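Local coordinates for nucleoprotein (PDB 5EPW) that probably packages the positive-strand viral RNA genome into a helical ribonucleocapsid, this chain being the C-terminal dimerization domain, at residues 29-37 with 53-61; 43-54 with 112-120. One frame throughout, in Å; residues are numbered along the deposited sequence.

Interaction 1. Residues 29-37 with 53-61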
loop_
_atom_site.group_PDB
_atom_site.type_symbol
_atom_site.label_atom_id
_atom_site.label_comp_id
_atom_site.label_asym_id
_atom_site.label_seq_id
_atom_site.Cartn_x
_atom_site.Cartn_y
_atom_site.Cartn_z
ATOM N N VAL B 29 9.242 -0.112 -9.501
ATOM C CA VAL B 29 8.150 -0.348 -10.382
ATOM C C VAL B 29 8.612 -1.470 -11.324
ATOM O O VAL B 29 9.481 -1.262 -12.200
ATOM C CB VAL B 29 7.736 0.912 -11.200
ATOM C CG1 VAL B 29 6.659 0.543 -12.180
ATOM C CG2 VAL B 29 7.331 2.038 -10.280
ATOM N N PRO B 30 8.124 -2.722 -11.115
ATOM C CA PRO B 30 8.584 -3.868 -11.929
ATOM C C PRO B 30 8.004 -3.875 -13.352
ATOM O O PRO B 30 6.847 -3.533 -13.556
ATOM C CB PRO B 30 8.104 -5.066 -11.102
ATOM C CG PRO B 30 6.817 -4.538 -10.575
ATOM C CD PRO B 30 7.125 -3.133 -10.113
ATOM N N THR B 31 8.828 -4.387 -14.298
ATOM C CA THR B 31 8.530 -4.525 -15.729
ATOM C C THR B 31 9.172 -5.816 -16.203
ATOM O O THR B 31 9.848 -6.447 -15.464
ATOM C CB THR B 31 9.136 -3.375 -16.528
ATOM O OG1 THR B 31 10.522 -3.414 -16.389
ATOM C CG2 THR B 31 8.632 -2.020 -16.042
ATOM N N ARG B 32 8.962 -6.207 -17.458
ATOM C CA ARG B 32 9.606 -7.415 -17.973
ATOM C C ARG B 32 11.116 -7.341 -17.862
ATOM O O ARG B 32 11.794 -8.307 -17.501
ATOM C CB ARG B 32 9.214 -7.620 -19.442
ATOM C CG ARG B 32 10.076 -8.673 -20.113
ATOM C CD ARG B 32 9.393 -9.961 -20.339
ATOM N NE ARG B 32 8.898 -10.074 -21.709
ATOM C CZ ARG B 32 7.845 -10.819 -22.058
ATOM N NH1 ARG B 32 7.167 -11.514 -21.143
ATOM N NH2 ARG B 32 7.442 -10.854 -23.332
ATOM N N GLU B 33 11.664 -6.142 -18.102
ATOM C CA GLU B 33 13.111 -5.844 -18.034
ATOM C C GLU B 33 13.689 -6.050 -16.640
ATOM O O GLU B 33 14.769 -6.554 -16.443
ATOM C CB GLU B 33 13.358 -4.396 -18.494
ATOM C CG GLU B 33 12.598 -3.955 -19.762
ATOM C CD GLU B 33 11.175 -3.467 -19.541
ATOM O OE1 GLU B 33 10.274 -4.174 -19.964
ATOM O OE2 GLU B 33 10.954 -2.355 -18.995
ATOM N N GLU B 34 12.924 -5.625 -15.603
ATOM C CA GLU B 34 13.359 -5.776 -14.210
ATOM C C GLU B 34 12.076 -6.172 -13.438
ATOM O O GLU B 34 11.235 -5.345 -13.021
ATOM C CB GLU B 34 13.883 -4.474 -13.647
ATOM C CG GLU B 34 15.273 -4.064 -14.198
ATOM C CD GLU B 34 15.858 -2.913 -13.402
ATOM O OE1 GLU B 34 15.301 -1.836 -13.565
ATOM O OE2 GLU B 34 16.826 -3.117 -12.612
ATOM N N ASN B 35 11.930 -7.477 -13.326
ATOM C CA ASN B 35 10.626 -8.038 -12.949
ATOM C C ASN B 35 10.401 -8.099 -11.415
ATOM O O ASN B 35 11.171 -7.536 -10.636
ATOM C CB ASN B 35 10.423 -9.356 -13.667
ATOM C CG ASN B 35 11.313 -10.460 -13.124
ATOM O OD1 ASN B 35 11.837 -10.436 -11.968
ATOM N ND2 ASN B 35 11.545 -11.475 -14.019
ATOM N N VAL B 36 9.312 -8.741 -11.034
ATOM C CA VAL B 36 8.943 -8.770 -9.639
ATOM C C VAL B 36 9.996 -9.488 -8.751
ATOM O O VAL B 36 10.228 -9.111 -7.613
ATOM C CB VAL B 36 7.527 -9.378 -9.460
ATOM C CG1 VAL B 36 7.182 -9.665 -8.009
ATOM C CG2 VAL B 36 6.533 -8.468 -10.102
ATOM N N ILE B 37 10.534 -10.591 -9.274
ATOM C CA ILE B 37 11.579 -11.271 -8.542
ATOM C C ILE B 37 12.852 -10.422 -8.365
ATOM O O ILE B 37 13.455 -10.386 -7.274
ATOM C CB ILE B 37 11.957 -12.602 -9.255
ATOM C CG1 ILE B 37 10.819 -13.582 -9.248
ATOM C CG2 ILE B 37 13.295 -13.171 -8.730
ATOM C CD1 ILE B 37 10.958 -14.742 -10.226
ATOM N N ASP B 53 2.337 -14.491 -14.923
ATOM C CA ASP B 53 2.341 -13.368 -15.880
ATOM C C ASP B 53 2.624 -12.017 -15.154
ATOM O O ASP B 53 3.436 -11.187 -15.607
ATOM C CB ASP B 53 1.020 -13.256 -16.650
ATOM C CG ASP B 53 1.089 -12.197 -17.739
ATOM O OD1 ASP B 53 1.958 -12.285 -18.595
ATOM O OD2 ASP B 53 0.331 -11.221 -17.774
ATOM N N LEU B 54 1.955 -11.871 -13.990
ATOM C CA LEU B 54 2.217 -10.677 -13.185
ATOM C C LEU B 54 3.639 -10.654 -12.700
ATOM O O LEU B 54 4.290 -9.549 -12.601
ATOM C CB LEU B 54 1.241 -10.594 -12.045
ATOM C CG LEU B 54 -0.042 -9.870 -12.285
ATOM C CD1 LEU B 54 0.035 -8.370 -12.398
ATOM C CD2 LEU B 54 -0.837 -10.443 -13.445
ATOM N N VAL B 55 4.174 -11.758 -12.252
ATOM C CA VAL B 55 5.537 -11.851 -11.798
ATOM C C VAL B 55 6.551 -11.484 -12.923
ATOM O O VAL B 55 7.507 -10.735 -12.717
ATOM C CB VAL B 55 5.864 -13.238 -11.149
ATOM C CG1 VAL B 55 7.347 -13.364 -10.966
ATOM C CG2 VAL B 55 5.041 -13.402 -9.848
ATOM N N GLN B 56 6.302 -12.050 -14.105
ATOM C CA GLN B 56 7.160 -11.845 -15.285
ATOM C C GLN B 56 7.167 -10.440 -15.833
ATOM O O GLN B 56 8.175 -9.955 -16.312
ATOM C CB GLN B 56 6.635 -12.782 -16.414
ATOM C CG GLN B 56 7.334 -12.659 -17.744
ATOM C CD GLN B 56 7.019 -13.792 -18.693
ATOM O OE1 GLN B 56 7.825 -14.666 -18.866
ATOM N NE2 GLN B 56 5.893 -13.735 -19.347
ATOM N N ASN B 57 5.999 -9.809 -15.814
ATOM C CA ASN B 57 5.747 -8.559 -16.559
ATOM C C ASN B 57 5.470 -7.336 -15.642
ATOM O O ASN B 57 5.493 -6.223 -16.078
ATOM C CB ASN B 57 4.630 -8.749 -17.554
ATOM C CG ASN B 57 5.036 -9.694 -18.663
ATOM O OD1 ASN B 57 5.996 -9.407 -19.368
ATOM N ND2 ASN B 57 4.408 -10.851 -18.738
ATOM N N GLY B 58 5.331 -7.599 -14.324
ATOM C CA GLY B 58 5.079 -6.497 -13.390
ATOM C C GLY B 58 3.907 -5.635 -13.823
ATOM O O GLY B 58 2.774 -6.150 -14.177
ATOM N N VAL B 59 4.058 -4.301 -13.693
ATOM C CA VAL B 59 2.982 -3.364 -14.075
ATOM C C VAL B 59 2.607 -3.382 -15.564
ATOM O O VAL B 59 1.584 -2.850 -15.932
ATOM C CB VAL B 59 3.273 -1.946 -13.576
ATOM C CG1 VAL B 59 3.520 -1.933 -12.027
ATOM C CG2 VAL B 59 4.381 -1.271 -14.395
ATOM N N ASP B 60 3.445 -3.996 -16.378
ATOM C CA ASP B 60 3.148 -4.145 -17.821
ATOM C C ASP B 60 2.344 -5.364 -18.125
ATOM O O ASP B 60 1.922 -5.628 -19.317
ATOM C CB ASP B 60 4.439 -4.066 -18.595
ATOM C CG ASP B 60 5.053 -2.650 -18.560
ATOM O OD1 ASP B 60 4.399 -1.673 -18.183
ATOM O OD2 ASP B 60 6.225 -2.629 -18.765
ATOM N N ALA B 61 2.055 -6.193 -17.138
ATOM C CA ALA B 61 1.130 -7.332 -17.349
ATOM C C ALA B 61 -0.236 -6.771 -17.749
ATOM O O ALA B 61 -0.684 -5.761 -17.176
ATOM C CB ALA B 61 0.995 -8.143 -16.119
HETATM O O HOH W 1 7.539 -4.770 -19.555
HETATM O O HOH W 2 10.700 -10.817 -16.840
#
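Pro30 O takes the backbone N-H of Val59 (2.9 Å), and Val55 O takes that of Val36 (3.2 Å, N-H...O 162°, in the carbonyl plane). These two bonds lay the 29-37 loop of the coronavirus nucleocapsid C-terminal domain along the end of helix 52-57, where Gly58 leaves helical geometry with positive phi. The second bond links the first turn of helix 36-39 to a carbonyl of helix 52-57. Between them the backbones touch through CA-H...O contacts: Arg32 CA lies 3.4 Å from Gln56 O, and Thr31 CA approaches Asn57 O. Gly58 CA comes 3.5 Å from Pro30 O in a third such contact, its positive phi letting the chain turn here.

Apolar contacts flank the bonds. Val29 CG1 meets Val59 CG2 at 3.7 Å, the two side chains crossing at about a right angle. Ile37 CG1 packs on Val55 CG1, the branch anti to its backbone N (chi1 168°). Pro30 and Val59 also pack on Ala75 of the second subunit, and Val36 on its Phe79.

Polar groups gather at the outer side. The bent Arg32 chain runs alongside Asn57, guanidinium and amide planes 52° apart. One water joins Arg32 O, Asn35 ND2 and Gln56 O; another accepts from Arg32 N and donates, at 2.6 Å, to Asp60 OD2.

Interaction 2. Residues 43-54 with 112-120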
loop_
_atom_site.group_PDB
_atom_site.type_symbol
_atom_site.label_atom_id
_atom_site.label_comp_id
_atom_site.label_asym_id
_atom_site.label_seq_id
_atom_site.Cartn_x
_atom_site.Cartn_y
_atom_site.Cartn_z
ATOM N N ARG B 43 7.583 -15.094 -4.867
ATOM C CA ARG B 43 6.255 -15.232 -4.207
ATOM C C ARG B 43 6.362 -16.215 -3.035
ATOM O O ARG B 43 6.966 -17.342 -3.202
ATOM C CB ARG B 43 5.231 -15.785 -5.136
ATOM C CG ARG B 43 4.994 -14.917 -6.409
ATOM C CD ARG B 43 4.460 -13.486 -6.120
ATOM N NE ARG B 43 5.586 -12.674 -5.805
ATOM C CZ ARG B 43 5.492 -11.525 -5.096
ATOM N NH1 ARG B 43 6.630 -10.889 -4.754
ATOM N NH2 ARG B 43 4.317 -11.006 -4.764
ATOM N N ASP B 44 5.753 -15.876 -1.917
ATOM C CA ASP B 44 5.704 -16.751 -0.753
ATOM C C ASP B 44 4.521 -16.305 0.112
ATOM O O ASP B 44 3.773 -15.400 -0.315
ATOM C CB ASP B 44 7.053 -16.828 -0.003
ATOM C CG ASP B 44 7.504 -15.579 0.710
ATOM O OD1 ASP B 44 6.658 -14.658 0.909
ATOM O OD2 ASP B 44 8.670 -15.560 1.100
ATOM N N PHE B 45 4.391 -16.858 1.325
ATOM C CA PHE B 45 3.212 -16.534 2.110
ATOM C C PHE B 45 3.226 -15.182 2.712
ATOM O O PHE B 45 2.159 -14.699 3.107
ATOM C CB PHE B 45 2.976 -17.703 3.118
ATOM C CG PHE B 45 2.524 -18.968 2.443
ATOM C CD1 PHE B 45 1.195 -19.124 2.094
ATOM C CD2 PHE B 45 3.432 -20.010 2.129
ATOM C CE1 PHE B 45 0.796 -20.228 1.403
ATOM C CE2 PHE B 45 2.988 -21.128 1.475
ATOM C CZ PHE B 45 1.661 -21.225 1.067
ATOM N N ASN B 46 4.356 -14.519 2.680
ATOM C CA ASN B 46 4.467 -13.105 3.165
ATOM C C ASN B 46 4.521 -12.103 1.989
ATOM O O ASN B 46 4.571 -10.905 2.221
ATOM C CB ASN B 46 5.638 -12.937 4.101
ATOM C CG ASN B 46 5.355 -13.440 5.515
ATOM O OD1 ASN B 46 4.605 -12.769 6.270
ATOM N ND2 ASN B 46 5.753 -14.675 5.812
ATOM N N HIS B 47 4.559 -12.603 0.768
ATOM C CA HIS B 47 4.631 -11.798 -0.465
ATOM C C HIS B 47 3.827 -12.513 -1.541
ATOM O O HIS B 47 4.404 -13.219 -2.392
ATOM C CB HIS B 47 6.114 -11.570 -0.909
ATOM C CG HIS B 47 7.028 -11.168 0.183
ATOM N ND1 HIS B 47 7.576 -12.053 1.097
ATOM C CD2 HIS B 47 7.502 -9.955 0.514
ATOM C CE1 HIS B 47 8.358 -11.401 1.919
ATOM N NE2 HIS B 47 8.319 -10.112 1.634
ATOM N N ASN B 48 2.503 -12.522 -1.383
ATOM C CA ASN B 48 1.693 -13.599 -1.986
ATOM C C ASN B 48 0.904 -13.235 -3.260
ATOM O O ASN B 48 0.186 -14.102 -3.793
ATOM C CB ASN B 48 0.733 -14.236 -0.957
ATOM C CG ASN B 48 -0.209 -13.300 -0.354
ATOM O OD1 ASN B 48 0.098 -12.135 0.007
ATOM N ND2 ASN B 48 -1.455 -13.731 -0.195
ATOM N N MET B 49 0.890 -11.965 -3.694
ATOM C CA MET B 49 0.108 -11.587 -4.819
ATOM C C MET B 49 0.844 -11.792 -6.158
ATOM O O MET B 49 1.990 -11.447 -6.361
ATOM C CB MET B 49 -0.185 -10.073 -4.766
ATOM C CG MET B 49 -1.084 -9.665 -3.578
ATOM S SD MET B 49 -2.632 -10.572 -3.387
ATOM C CE MET B 49 -3.432 -10.009 -4.880
ATOM N N GLY B 50 0.092 -12.392 -7.106
ATOM C CA GLY B 50 0.451 -12.353 -8.521
ATOM C C GLY B 50 0.784 -13.771 -9.077
ATOM O O GLY B 50 1.605 -14.507 -8.557
ATOM N N ASP B 51 0.127 -13.989 -10.213
ATOM C CA ASP B 51 0.461 -15.156 -10.984
ATOM C C ASP B 51 1.724 -15.052 -11.802
ATOM O O ASP B 51 2.444 -14.042 -11.740
ATOM C CB ASP B 51 -0.798 -15.525 -11.847
ATOM C CG ASP B 51 -1.096 -14.580 -12.989
ATOM O OD1 ASP B 51 -0.205 -13.812 -13.398
ATOM O OD2 ASP B 51 -2.254 -14.498 -13.489
ATOM N N SER B 52 2.063 -16.061 -12.602
ATOM C CA SER B 52 3.320 -16.062 -13.274
ATOM C C SER B 52 3.428 -14.901 -14.294
ATOM O O SER B 52 4.540 -14.421 -14.473
ATOM C CB SER B 52 3.481 -17.371 -14.065
ATOM O OG SER B 52 2.439 -17.472 -15.024
ATOM N N ASP B 53 2.337 -14.491 -14.923
ATOM C CA ASP B 53 2.341 -13.368 -15.880
ATOM C C ASP B 53 2.624 -12.017 -15.154
ATOM O O ASP B 53 3.436 -11.187 -15.607
ATOM C CB ASP B 53 1.020 -13.256 -16.650
ATOM C CG ASP B 53 1.089 -12.197 -17.739
ATOM O OD1 ASP B 53 1.958 -12.285 -18.595
ATOM O OD2 ASP B 53 0.331 -11.221 -17.774
ATOM N N LEU B 54 1.955 -11.871 -13.990
ATOM C CA LEU B 54 2.217 -10.677 -13.185
ATOM C C LEU B 54 3.639 -10.654 -12.700
ATOM O O LEU B 54 4.290 -9.549 -12.601
ATOM C CB LEU B 54 1.241 -10.594 -12.045
ATOM C CG LEU B 54 -0.042 -9.870 -12.285
ATOM C CD1 LEU B 54 0.035 -8.370 -12.398
ATOM C CD2 LEU B 54 -0.837 -10.443 -13.445
ATOM N N PHE B 112 -8.970 -9.686 -8.555
ATOM C CA PHE B 112 -8.025 -9.534 -7.358
ATOM C C PHE B 112 -7.895 -10.871 -6.606
ATOM O O PHE B 112 -6.842 -11.354 -6.292
ATOM C CB PHE B 112 -8.471 -8.399 -6.554
ATOM C CG PHE B 112 -7.485 -7.985 -5.487
ATOM C CD1 PHE B 112 -7.425 -8.661 -4.290
ATOM C CD2 PHE B 112 -6.660 -6.947 -5.748
ATOM C CE1 PHE B 112 -6.507 -8.246 -3.318
ATOM C CE2 PHE B 112 -5.744 -6.479 -4.797
ATOM C CZ PHE B 112 -5.653 -7.163 -3.603
ATOM N N ILE B 113 -9.064 -11.509 -6.306
ATOM C CA ILE B 113 -9.041 -12.721 -5.590
ATOM C C ILE B 113 -8.292 -13.845 -6.268
ATOM O O ILE B 113 -7.560 -14.622 -5.646
ATOM C CB ILE B 113 -10.538 -13.103 -5.203
ATOM C CG1 ILE B 113 -11.075 -12.160 -4.153
ATOM C CG2 ILE B 113 -10.501 -14.509 -4.618
ATOM C CD1 ILE B 113 -12.568 -12.247 -3.852
ATOM N N GLU B 114 -8.400 -13.952 -7.615
ATOM C CA GLU B 114 -7.609 -14.870 -8.405
ATOM C C GLU B 114 -6.129 -14.762 -8.211
ATOM O O GLU B 114 -5.379 -15.720 -8.251
ATOM C CB GLU B 114 -7.935 -14.683 -9.933
ATOM C CG GLU B 114 -9.054 -15.595 -10.435
ATOM C CD GLU B 114 -9.644 -15.131 -11.781
ATOM O OE1 GLU B 114 -8.946 -14.439 -12.563
ATOM O OE2 GLU B 114 -10.877 -15.368 -12.008
ATOM N N GLN B 115 -5.661 -13.533 -7.954
ATOM C CA GLN B 115 -4.271 -13.282 -7.812
ATOM C C GLN B 115 -3.726 -13.592 -6.357
ATOM O O GLN B 115 -2.485 -13.602 -6.218
ATOM C CB GLN B 115 -3.889 -11.826 -8.169
ATOM C CG GLN B 115 -4.275 -11.561 -9.624
ATOM C CD GLN B 115 -3.398 -12.316 -10.567
ATOM O OE1 GLN B 115 -2.140 -12.334 -10.452
ATOM N NE2 GLN B 115 -4.044 -12.975 -11.583
ATOM N N ILE B 116 -4.610 -13.680 -5.361
ATOM C CA ILE B 116 -4.168 -13.867 -3.979
ATOM C C ILE B 116 -3.568 -15.235 -3.868
ATOM O O ILE B 116 -4.268 -16.258 -4.114
ATOM C CB ILE B 116 -5.325 -13.701 -2.987
ATOM C CG1 ILE B 116 -5.921 -12.372 -3.032
ATOM C CG2 ILE B 116 -4.831 -14.043 -1.597
ATOM C CD1 ILE B 116 -7.116 -12.161 -2.148
ATOM N N SER B 117 -2.313 -15.339 -3.491
ATOM C CA SER B 117 -1.573 -16.563 -3.416
ATOM C C SER B 117 -1.689 -17.442 -4.663
ATOM O O SER B 117 -1.747 -18.738 -4.612
ATOM C CB SER B 117 -2.052 -17.356 -2.142
ATOM O OG SER B 117 -1.742 -16.589 -0.938
ATOM N N ALA B 118 -1.619 -16.765 -5.793
ATOM C CA ALA B 118 -1.603 -17.441 -7.077
ATOM C C ALA B 118 -0.478 -18.398 -7.266
ATOM O O ALA B 118 -0.587 -19.451 -8.007
ATOM C CB ALA B 118 -1.707 -16.445 -8.178
ATOM N N PHE B 119 0.668 -18.223 -6.637
ATOM C CA PHE B 119 1.789 -19.100 -6.646
ATOM C C PHE B 119 1.421 -20.506 -6.123
ATOM O O PHE B 119 2.142 -21.421 -6.522
ATOM C CB PHE B 119 3.001 -18.550 -5.869
ATOM C CG PHE B 119 2.891 -18.642 -4.371
ATOM C CD1 PHE B 119 2.215 -17.677 -3.632
ATOM C CD2 PHE B 119 3.517 -19.664 -3.655
ATOM C CE1 PHE B 119 2.103 -17.781 -2.200
ATOM C CE2 PHE B 119 3.468 -19.738 -2.246
ATOM C CZ PHE B 119 2.729 -18.803 -1.522
ATOM N N THR B 120 0.384 -20.639 -5.360
ATOM C CA THR B 120 -0.019 -21.999 -4.821
ATOM C C THR B 120 -0.761 -22.786 -5.911
ATOM O O THR B 120 -1.042 -24.010 -5.743
ATOM C CB THR B 120 -0.839 -21.860 -3.571
ATOM O OG1 THR B 120 -2.071 -21.143 -3.665
ATOM C CG2 THR B 120 -0.030 -21.138 -2.464
HETATM O O HOH W 3 1.290 -15.417 -5.983
#
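Gln115 and Asp51 grip each other twice: Gln115 OE1 accepts from Asp51 N (2.8 Å), while Gln115 NE2 reaches Asp51 OD2 from above the carboxylate plane, the two flat groups 81° apart. A chain bent at chi2 (-70°) turns the amide back to this spot. Beside it, Met49 and Ile116 form a single beta bridge, with Gly50 N giving a nearly straight bond to Gln115 O (172°). The contact thus fastens the 43-54 connection to the end of helix 109-115 in the nucleocapsid dimerization domain.

Asn48 ND2 donates to Ser117 OG at 3.0 Å, and Asn48 OD1 accepts from Val83 N of the second subunit. Met49 CE sits over a face of the Phe112 ring, a CH-pi contact 4.0 Å from the centroid. At the far end the edge of Phe119 points at the face of Phe45 in a T-shaped stack, Phe119 CZ over the centre of the Phe45 ring.

In the next shell, Asp51 N-caps helix 52-57 through OD1, which takes Leu54 N. Asp44 OD1 takes Asn46 N in an Asx turn and, from the opposite face of its plane, His47 ND1. A water donates to Asn48 O and Gly50 O and accepts from Phe119 N at 2.9 Å.

Overall arrangement
From the N terminus, 29-37 comes first and leads through helix 36-39 into 43-54, which in turn runs into helix 52-57. Interaction 1 closes the short loop between 29-37 and 53-61. Interaction 2 closes a much longer one, bringing 112-120 back to 43-54 after helices 64-68 and 74-79 and the two-stranded sheet, at the end of helix 109-115. Their segments alternate, so the closures cross, and both use helix 52-57, sharing Asp53 and Leu54. Arg43 joins them directly, its side chain packing on Val36 and Val55. Together they tie the early loop, helix 52-57 and the C-terminal helix end into one body, and both contacts touch the second subunit.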